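Long-range contact in protein argonaute (Marinitoga piezophila, PDB 5I4A), which cuts single-stranded DNA targets, using short RNAs with a 5'-hydroxyl end as guides, and may defend the bacterium against mobile genetic elements: residues A[5-17]-A[138-150]. Numbering follows the deposited sequence.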
loop_
_atom_site.group_PDB
_atom_site.type_symbol
_atom_site.label_atom_id
_atom_site.label_comp_id
_atom_site.label_asym_id
_atom_site.label_seq_id
_atom_site.Cartn_x
_atom_site.Cartn_y
_atom_site.Cartn_z
ATOM N N TYR A 5 -3.981 21.593 -11.858
ATOM C CA TYR A 5 -5.244 21.342 -11.178
ATOM C C TYR A 5 -5.082 20.231 -10.150
ATOM O O TYR A 5 -4.384 19.243 -10.391
ATOM C CB TYR A 5 -6.324 20.966 -12.197
ATOM C CG TYR A 5 -7.535 20.246 -11.633
ATOM C CD1 TYR A 5 -7.542 18.861 -11.488
ATOM C CD2 TYR A 5 -8.682 20.944 -11.273
ATOM C CE1 TYR A 5 -8.641 18.197 -10.984
ATOM C CE2 TYR A 5 -9.793 20.285 -10.771
ATOM C CZ TYR A 5 -9.765 18.912 -10.627
ATOM O OH TYR A 5 -10.861 18.246 -10.127
ATOM N N LEU A 6 -5.731 20.400 -9.002
ATOM C CA LEU A 6 -5.907 19.326 -8.038
ATOM C C LEU A 6 -7.396 19.100 -7.821
ATOM O O LEU A 6 -8.200 20.033 -7.908
ATOM C CB LEU A 6 -5.223 19.633 -6.697
ATOM C CG LEU A 6 -3.693 19.656 -6.674
ATOM C CD1 LEU A 6 -3.182 19.762 -5.241
ATOM C CD2 LEU A 6 -3.120 18.427 -7.370
ATOM N N ASN A 7 -7.763 17.853 -7.537
ATOM C CA ASN A 7 -9.166 17.499 -7.328
ATOM C C ASN A 7 -9.680 17.910 -5.953
ATOM O O ASN A 7 -10.499 17.210 -5.353
ATOM C CB ASN A 7 -9.352 16.000 -7.556
ATOM C CG ASN A 7 -8.631 15.152 -6.523
ATOM O OD1 ASN A 7 -7.695 15.609 -5.872
ATOM N ND2 ASN A 7 -9.068 13.906 -6.372
ATOM N N LEU A 8 -9.218 19.043 -5.436
ATOM C CA LEU A 8 -9.602 19.529 -4.120
ATOM C C LEU A 8 -10.665 20.610 -4.254
ATOM O O LEU A 8 -10.607 21.445 -5.163
ATOM C CB LEU A 8 -8.386 20.074 -3.369
ATOM C CG LEU A 8 -7.346 19.013 -3.010
ATOM C CD1 LEU A 8 -6.077 19.651 -2.467
ATOM C CD2 LEU A 8 -7.938 18.044 -2.002
ATOM N N TYR A 9 -11.638 20.588 -3.348
ATOM C CA TYR A 9 -12.750 21.525 -3.378
ATOM C C TYR A 9 -12.970 22.090 -1.984
ATOM O O TYR A 9 -13.117 21.334 -1.018
ATOM C CB TYR A 9 -14.018 20.852 -3.906
ATOM C CG TYR A 9 -13.891 20.432 -5.353
ATOM C CD1 TYR A 9 -14.153 21.332 -6.379
ATOM C CD2 TYR A 9 -13.489 19.149 -5.694
ATOM C CE1 TYR A 9 -14.029 20.960 -7.704
ATOM C CE2 TYR A 9 -13.364 18.767 -7.017
ATOM C CZ TYR A 9 -13.635 19.676 -8.017
ATOM O OH TYR A 9 -13.512 19.306 -9.336
ATOM N N LYS A 10 -12.994 23.415 -1.891
ATOM C CA LYS A 10 -13.080 24.081 -0.599
ATOM C C LYS A 10 -14.475 23.924 -0.009
ATOM O O LYS A 10 -15.481 24.144 -0.690
ATOM C CB LYS A 10 -12.729 25.560 -0.752
ATOM C CG LYS A 10 -12.499 26.293 0.554
ATOM C CD LYS A 10 -11.979 27.700 0.292
ATOM C CE LYS A 10 -11.839 28.491 1.581
ATOM N NZ LYS A 10 -10.878 27.850 2.519
ATOM N N ILE A 11 -14.531 23.543 1.261
ATOM C CA ILE A 11 -15.791 23.374 1.975
ATOM C C ILE A 11 -16.157 24.703 2.618
ATOM O O ILE A 11 -15.386 25.253 3.413
ATOM C CB ILE A 11 -15.685 22.257 3.023
ATOM C CG1 ILE A 11 -15.596 20.898 2.322
ATOM C CG2 ILE A 11 -16.864 22.310 3.987
ATOM C CD1 ILE A 11 -14.922 19.825 3.142
ATOM N N ASP A 12 -17.332 25.223 2.275
ATOM C CA ASP A 12 -17.807 26.521 2.755
ATOM C C ASP A 12 -19.078 26.306 3.573
ATOM O O ASP A 12 -20.193 26.471 3.075
ATOM C CB ASP A 12 -18.043 27.484 1.586
ATOM C CG ASP A 12 -18.512 28.852 2.044
ATOM O OD1 ASP A 12 -17.664 29.651 2.494
ATOM O OD2 ASP A 12 -19.727 29.131 1.957
ATOM N N ILE A 13 -18.900 25.927 4.835
ATOM C CA ILE A 13 -20.002 25.781 5.787
ATOM C C ILE A 13 -19.539 26.298 7.138
ATOM O O ILE A 13 -18.334 26.425 7.388
ATOM C CB ILE A 13 -20.471 24.316 5.916
ATOM C CG1 ILE A 13 -19.375 23.455 6.542
ATOM C CG2 ILE A 13 -20.917 23.749 4.574
ATOM C CD1 ILE A 13 -19.846 22.075 6.944
ATOM N N PRO A 14 -20.478 26.624 8.029
ATOM C CA PRO A 14 -20.087 26.998 9.394
ATOM C C PRO A 14 -19.257 25.907 10.053
ATOM O O PRO A 14 -19.580 24.720 9.968
ATOM C CB PRO A 14 -21.430 27.193 10.104
ATOM C CG PRO A 14 -22.367 27.594 9.015
ATOM C CD PRO A 14 -21.917 26.848 7.788
ATOM N N LYS A 15 -18.176 26.320 10.716
ATOM C CA LYS A 15 -17.284 25.384 11.404
ATOM C C LYS A 15 -17.855 25.022 12.776
ATOM O O LYS A 15 -17.260 25.273 13.824
ATOM C CB LYS A 15 -15.880 25.963 11.536
ATOM C CG LYS A 15 -15.132 26.184 10.226
ATOM C CD LYS A 15 -15.609 25.260 9.116
ATOM C CE LYS A 15 -14.894 25.569 7.810
ATOM N NZ LYS A 15 -15.622 25.041 6.620
ATOM N N LYS A 16 -19.037 24.413 12.749
ATOM C CA LYS A 16 -19.725 24.048 13.977
ATOM C C LYS A 16 -20.669 22.888 13.696
ATOM O O LYS A 16 -21.142 22.711 12.571
ATOM C CB LYS A 16 -20.495 25.240 14.557
ATOM C CG LYS A 16 -21.549 25.799 13.621
ATOM C CD LYS A 16 -22.311 26.952 14.248
ATOM C CE LYS A 16 -21.488 28.227 14.247
ATOM N NZ LYS A 16 -22.246 29.363 14.838
ATOM N N ILE A 17 -20.934 22.106 14.739
ATOM C CA ILE A 17 -21.827 20.957 14.673
ATOM C C ILE A 17 -23.003 21.209 15.603
ATOM O O ILE A 17 -22.821 21.682 16.731
ATOM C CB ILE A 17 -21.096 19.651 15.054
ATOM C CG1 ILE A 17 -19.952 19.377 14.076
ATOM C CG2 ILE A 17 -22.062 18.474 15.103
ATOM C CD1 ILE A 17 -20.366 19.427 12.621
ATOM N N HIS A 138 -10.000 16.700 3.709
ATOM C CA HIS A 138 -8.629 17.107 3.973
ATOM C C HIS A 138 -8.615 18.444 4.696
ATOM O O HIS A 138 -9.390 19.347 4.369
ATOM C CB HIS A 138 -7.831 17.199 2.672
ATOM C CG HIS A 138 -7.974 15.992 1.801
ATOM N ND1 HIS A 138 -7.190 14.869 1.951
ATOM C CD2 HIS A 138 -8.824 15.725 0.781
ATOM C CE1 HIS A 138 -7.545 13.965 1.055
ATOM N NE2 HIS A 138 -8.536 14.458 0.335
ATOM N N ASN A 139 -7.734 18.560 5.682
ATOM C CA ASN A 139 -7.556 19.783 6.460
ATOM C C ASN A 139 -6.218 20.396 6.049
ATOM O O ASN A 139 -5.163 20.010 6.560
ATOM C CB ASN A 139 -7.615 19.485 7.956
ATOM C CG ASN A 139 -7.830 20.731 8.794
ATOM O OD1 ASN A 139 -7.454 20.777 9.965
ATOM N ND2 ASN A 139 -8.438 21.749 8.197
ATOM N N ILE A 140 -6.267 21.341 5.112
ATOM C CA ILE A 140 -5.077 21.981 4.562
ATOM C C ILE A 140 -5.120 23.463 4.908
ATOM O O ILE A 140 -6.107 24.145 4.610
ATOM C CB ILE A 140 -4.982 21.798 3.036
ATOM C CG1 ILE A 140 -5.220 20.340 2.638
ATOM C CG2 ILE A 140 -3.628 22.279 2.524
ATOM C CD1 ILE A 140 -5.226 20.124 1.134
ATOM N N SER A 141 -4.042 23.959 5.521
ATOM C CA SER A 141 -3.874 25.390 5.794
ATOM C C SER A 141 -5.063 25.972 6.556
ATOM O O SER A 141 -5.593 27.026 6.198
ATOM C CB SER A 141 -3.634 26.174 4.500
ATOM O OG SER A 141 -2.269 26.154 4.126
ATOM N N ASN A 142 -5.491 25.277 7.609
ATOM C CA ASN A 142 -6.588 25.667 8.495
ATOM C C ASN A 142 -7.949 25.667 7.810
ATOM O O ASN A 142 -8.935 26.079 8.433
ATOM C CB ASN A 142 -6.367 27.046 9.133
ATOM C CG ASN A 142 -5.891 26.960 10.566
ATOM O OD1 ASN A 142 -5.720 25.869 11.111
ATOM N ND2 ASN A 142 -5.671 28.113 11.184
ATOM N N GLU A 143 -8.042 25.231 6.559
ATOM C CA GLU A 143 -9.309 25.149 5.849
ATOM C C GLU A 143 -9.595 23.697 5.493
ATOM O O GLU A 143 -8.690 22.861 5.428
ATOM C CB GLU A 143 -9.292 26.018 4.584
ATOM C CG GLU A 143 -9.071 27.499 4.856
ATOM C CD GLU A 143 -10.322 28.195 5.365
ATOM O OE1 GLU A 143 -11.425 27.879 4.870
ATOM O OE2 GLU A 143 -10.203 29.058 6.260
ATOM N N TYR A 144 -10.871 23.402 5.270
ATOM C CA TYR A 144 -11.318 22.047 4.976
ATOM C C TYR A 144 -11.598 21.900 3.488
ATOM O O TYR A 144 -12.240 22.764 2.880
ATOM C CB TYR A 144 -12.563 21.694 5.786
ATOM C CG TYR A 144 -12.247 21.301 7.207
ATOM C CD1 TYR A 144 -11.950 19.984 7.530
ATOM C CD2 TYR A 144 -12.229 22.246 8.224
ATOM C CE1 TYR A 144 -11.651 19.615 8.827
ATOM C CE2 TYR A 144 -11.932 21.887 9.526
ATOM C CZ TYR A 144 -11.645 20.570 9.820
ATOM O OH TYR A 144 -11.348 20.202 11.112
ATOM N N TYR A 145 -11.116 20.804 2.909
ATOM C CA TYR A 145 -11.265 20.537 1.488
ATOM C C TYR A 145 -11.852 19.148 1.285
ATOM O O TYR A 145 -11.917 18.324 2.201
ATOM C CB TYR A 145 -9.925 20.661 0.751
ATOM C CG TYR A 145 -9.359 22.062 0.757
ATOM C CD1 TYR A 145 -8.579 22.513 1.814
ATOM C CD2 TYR A 145 -9.607 22.935 -0.294
ATOM C CE1 TYR A 145 -8.061 23.795 1.823
ATOM C CE2 TYR A 145 -9.093 24.219 -0.295
ATOM C CZ TYR A 145 -8.321 24.643 0.767
ATOM O OH TYR A 145 -7.807 25.920 0.771
ATOM N N LEU A 146 -12.269 18.899 0.048
ATOM C CA LEU A 146 -12.931 17.660 -0.340
ATOM C C LEU A 146 -12.306 17.185 -1.642
ATOM O O LEU A 146 -12.472 17.835 -2.680
ATOM C CB LEU A 146 -14.431 17.886 -0.510
ATOM C CG LEU A 146 -15.323 16.654 -0.439
ATOM C CD1 LEU A 146 -15.350 16.146 0.989
ATOM C CD2 LEU A 146 -16.727 16.957 -0.946
ATOM N N SER A 147 -11.589 16.065 -1.597
ATOM C CA SER A 147 -11.043 15.478 -2.811
ATOM C C SER A 147 -12.102 14.590 -3.449
ATOM O O SER A 147 -12.766 13.808 -2.761
ATOM C CB SER A 147 -9.763 14.686 -2.533
ATOM O OG SER A 147 -9.943 13.722 -1.509
ATOM N N ILE A 148 -12.272 14.738 -4.759
ATOM C CA ILE A 148 -13.272 14.006 -5.525
ATOM C C ILE A 148 -12.519 13.273 -6.624
ATOM O O ILE A 148 -12.096 13.886 -7.613
ATOM C CB ILE A 148 -14.346 14.928 -6.112
ATOM C CG1 ILE A 148 -15.037 15.731 -5.005
ATOM C CG2 ILE A 148 -15.373 14.119 -6.885
ATOM C CD1 ILE A 148 -16.106 16.685 -5.525
ATOM N N LEU A 149 -12.343 11.963 -6.458
ATOM C CA LEU A 149 -11.590 11.172 -7.416
ATOM C C LEU A 149 -12.551 10.390 -8.296
ATOM O O LEU A 149 -13.151 9.410 -7.823
ATOM C CB LEU A 149 -10.640 10.219 -6.699
ATOM C CG LEU A 149 -9.806 9.344 -7.637
ATOM C CD1 LEU A 149 -8.742 10.184 -8.323
ATOM C CD2 LEU A 149 -9.185 8.176 -6.888
ATOM N N PRO A 150 -12.743 10.774 -9.554
ATOM C CA PRO A 150 -13.523 9.932 -10.462
ATOM C C PRO A 150 -12.819 8.605 -10.701
ATOM O O PRO A 150 -11.596 8.544 -10.851
ATOM C CB PRO A 150 -13.609 10.772 -11.741
ATOM C CG PRO A 150 -12.467 11.729 -11.651
ATOM C CD PRO A 150 -12.307 12.026 -10.194
HETATM O O HOH W 1 -12.996 25.306 4.772
#
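Tyr9 lies against Leu146 and Ile148, and shows how one side chain on the short, weakly bonded strand 8-10 can contact both backbone and side chain of the partner strand. CB sits 3.6 Å from the carbonyl O of Leu146. With CG anti to the carbonyl carbon (chi1 -65°), the ring swings its CD2 edge to that same oxygen, which lies in the ring plane 3.4 Å from CD2. CD2 also meets CD1 of Ile148 at 3.6 Å, the two side chains crossing at about a right angle, and CE2 meets CD1 (3.8 Å) and CG1 of Ile148. At the tip, OH accepts a hydrogen bond from OH of Tyr5. Replacing Tyr9 by alanine removes ring and hydroxyl together, which is likely to leave a gap beside Ile148 CD1 and the Tyr5 hydroxyl without its acceptor.

Leu146 N bonds to Tyr9 O (2.8 Å); on either side along the strand come Ile148 N to Asn7 O and Ile11 N to Tyr144 O (N-H...O angle 168°). On the other face of the sheet Leu8 CD1 and Ile140 CD1 meet tip to tip at 3.7 Å, and Lys10 CB lies 3.9 Å from Tyr145 CE2. Strand 8-10 of the N-terminal domain thus adds antiparallel to the linker L1 hairpin 127-140/143-156, while Ile11 and Leu146 pack on helix 84-101.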